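Local coordinates for protein phosphoserine aminotransferase (Bacillus alcalophilus, PDB 1W23) that catalyses the pyridoxal-phosphate-dependent, reversible transamination between 3-phosphohydroxypyruvate and phosphoserine in the biosynthesis of serine, at residues Q68-Q73 and T204-K209. Residues are numbered along the deposited sequence; the frame is centred on the assembly and turned at random.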
# COMPACT_ATOMS: atom_id res chain seq x y z
N GLN A 68 -12.41 -15.45 6.44
CA GLN A 68 -11.06 -14.95 6.79
C GLN A 68 -11.00 -13.47 6.41
O GLN A 68 -11.66 -13.01 5.47
CB GLN A 68 -9.98 -15.73 6.12
CG GLN A 68 -8.55 -15.36 6.66
CD GLN A 68 -7.49 -16.31 6.23
OE1 GLN A 68 -6.34 -15.91 5.87
NE2 GLN A 68 -7.86 -17.57 6.23
N ILE A 69 -10.19 -12.74 7.14
CA ILE A 69 -9.95 -11.32 6.95
C ILE A 69 -8.59 -11.16 6.27
O ILE A 69 -7.60 -11.59 6.87
CB ILE A 69 -10.00 -10.60 8.29
CG1 ILE A 69 -11.39 -10.77 8.95
CG2 ILE A 69 -9.66 -9.12 8.15
CD1 ILE A 69 -11.34 -10.52 10.45
N LEU A 70 -8.55 -10.57 5.11
CA LEU A 70 -7.33 -10.27 4.38
C LEU A 70 -7.03 -8.79 4.46
O LEU A 70 -7.95 -7.96 4.42
CB LEU A 70 -7.43 -10.68 2.92
CG LEU A 70 -7.89 -12.10 2.65
CD1 LEU A 70 -7.98 -12.33 1.13
CD2 LEU A 70 -6.98 -13.14 3.24
N PHE A 71 -5.73 -8.47 4.51
CA PHE A 71 -5.22 -7.11 4.45
C PHE A 71 -4.33 -7.04 3.20
O PHE A 71 -3.23 -7.57 3.21
CB PHE A 71 -4.42 -6.74 5.67
CG PHE A 71 -5.18 -6.78 6.99
CD1 PHE A 71 -4.57 -7.22 8.13
CD2 PHE A 71 -6.51 -6.35 7.08
CE1 PHE A 71 -5.25 -7.26 9.34
CE2 PHE A 71 -7.17 -6.41 8.29
CZ PHE A 71 -6.55 -6.83 9.43
N LEU A 72 -4.82 -6.38 2.15
CA LEU A 72 -4.15 -6.34 0.84
C LEU A 72 -3.77 -4.92 0.48
O LEU A 72 -4.43 -3.95 0.88
CB LEU A 72 -5.06 -6.93 -0.23
CG LEU A 72 -5.51 -8.37 0.03
CD1 LEU A 72 -6.32 -8.85 -1.17
CD2 LEU A 72 -4.35 -9.30 0.29
N GLN A 73 -2.76 -4.79 -0.34
CA GLN A 73 -2.42 -3.53 -1.00
C GLN A 73 -3.23 -3.39 -2.27
O GLN A 73 -3.75 -4.38 -2.81
CB GLN A 73 -0.93 -3.47 -1.26
CG GLN A 73 -0.06 -3.54 -0.03
CD GLN A 73 1.42 -3.37 -0.38
OE1 GLN A 73 1.80 -2.30 -0.88
NE2 GLN A 73 2.24 -4.39 -0.11
N THR A 204 -6.36 -2.40 2.11
CA THR A 204 -7.71 -2.75 1.69
C THR A 204 -8.09 -3.97 2.50
O THR A 204 -7.36 -4.98 2.54
CB THR A 204 -7.74 -3.03 0.19
OG1 THR A 204 -7.29 -1.85 -0.52
CG2 THR A 204 -9.12 -3.35 -0.32
N VAL A 205 -9.23 -3.90 3.18
CA VAL A 205 -9.78 -5.03 3.94
C VAL A 205 -10.67 -5.87 3.03
O VAL A 205 -11.54 -5.35 2.34
CB VAL A 205 -10.58 -4.52 5.16
CG1 VAL A 205 -11.30 -5.66 5.86
CG2 VAL A 205 -9.66 -3.75 6.09
N VAL A 206 -10.41 -7.17 2.98
CA VAL A 206 -11.20 -8.09 2.21
C VAL A 206 -11.65 -9.22 3.17
O VAL A 206 -10.82 -9.92 3.72
CB VAL A 206 -10.43 -8.68 1.02
CG1 VAL A 206 -11.32 -9.56 0.17
CG2 VAL A 206 -9.83 -7.54 0.17
N ILE A 207 -12.98 -9.33 3.35
CA ILE A 207 -13.58 -10.37 4.19
C ILE A 207 -14.15 -11.42 3.26
O ILE A 207 -15.01 -11.08 2.45
CB ILE A 207 -14.63 -9.77 5.14
CG1 ILE A 207 -14.10 -8.67 6.05
CG2 ILE A 207 -15.28 -10.89 5.92
CD1 ILE A 207 -15.15 -7.75 6.60
N VAL A 208 -13.65 -12.64 3.32
CA VAL A 208 -13.92 -13.65 2.33
C VAL A 208 -14.42 -14.93 2.97
O VAL A 208 -13.88 -15.40 3.98
CB VAL A 208 -12.65 -14.09 1.52
CG1 VAL A 208 -12.07 -12.95 0.75
CG2 VAL A 208 -11.54 -14.69 2.39
N LYS A 209 -15.45 -15.52 2.40
CA LYS A 209 -15.89 -16.86 2.80
C LYS A 209 -14.81 -17.82 2.30
O LYS A 209 -14.56 -17.92 1.10
CB LYS A 209 -17.26 -17.16 2.20
CG LYS A 209 -17.89 -18.42 2.78
CD LYS A 209 -19.37 -18.48 2.38
CE LYS A 209 -20.06 -19.75 2.92
NZ LYS A 209 -20.70 -19.36 4.21
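Leu70 and Val206 face each other at the middle of an antiparallel ladder, where the N-H of Leu70 reaches Val206 O at 2.7 Å, the shortest of six backbone bonds. The return bond, Val206 N to Leu70 O, is longer at 3.0 Å. Gln68 with Val208 and Leu72 with Thr204 form the flanking hydrogen-bonded pairs; the non-hydrogen-bonded pairs between them bring Ile207 CA and Val205 CA against the carbonyl oxygens of Gln68 and Leu70 in CA-H...O contacts.

The dense packing is on the Leu70 face. Leu72 CD1 slants across Val206 CG2 at 4.0 Å; in the conformer given for Val208, one of two, Leu70 CD1 also comes to 4.2 Å from Val208 CG1, the two side chains crossing at about a right angle. Both leucines carry CG anti to the carbonyl carbon (chi1 -51° and -58°), and both turn a methyl along the sheet toward the next valine. Helices 226-231 and 75-87 cover this face. Strand 67-72 is one of the two outermost strands, within this chain, of the mixed seven-stranded sheet in the large domain of this fold-type I aminotransferase, and strand 204-209, its antiparallel neighbour, joins it to strand 189-193. The Thr204 end approaches the cofactor, its side chain about 5 Å from the bound pyridoxal phosphate.

Across the strands the other face is looser. Val205 CG2 sits at the edge of the Phe71 ring, 4.2 Å from CD2, and Ile69 CG1 comes no nearer than 4.5 Å to Ile207 CG1; Phe71 also packs on helix 44-61, where its ring and that of His50 meet edge-to-face. Solvent begins at the Gln68 end: its CB lies near Val208 CG2 in that same conformer, but the chain beyond, extended with CG anti to the backbone N, leads away from strand 204-209, and Gln68 is partly exposed.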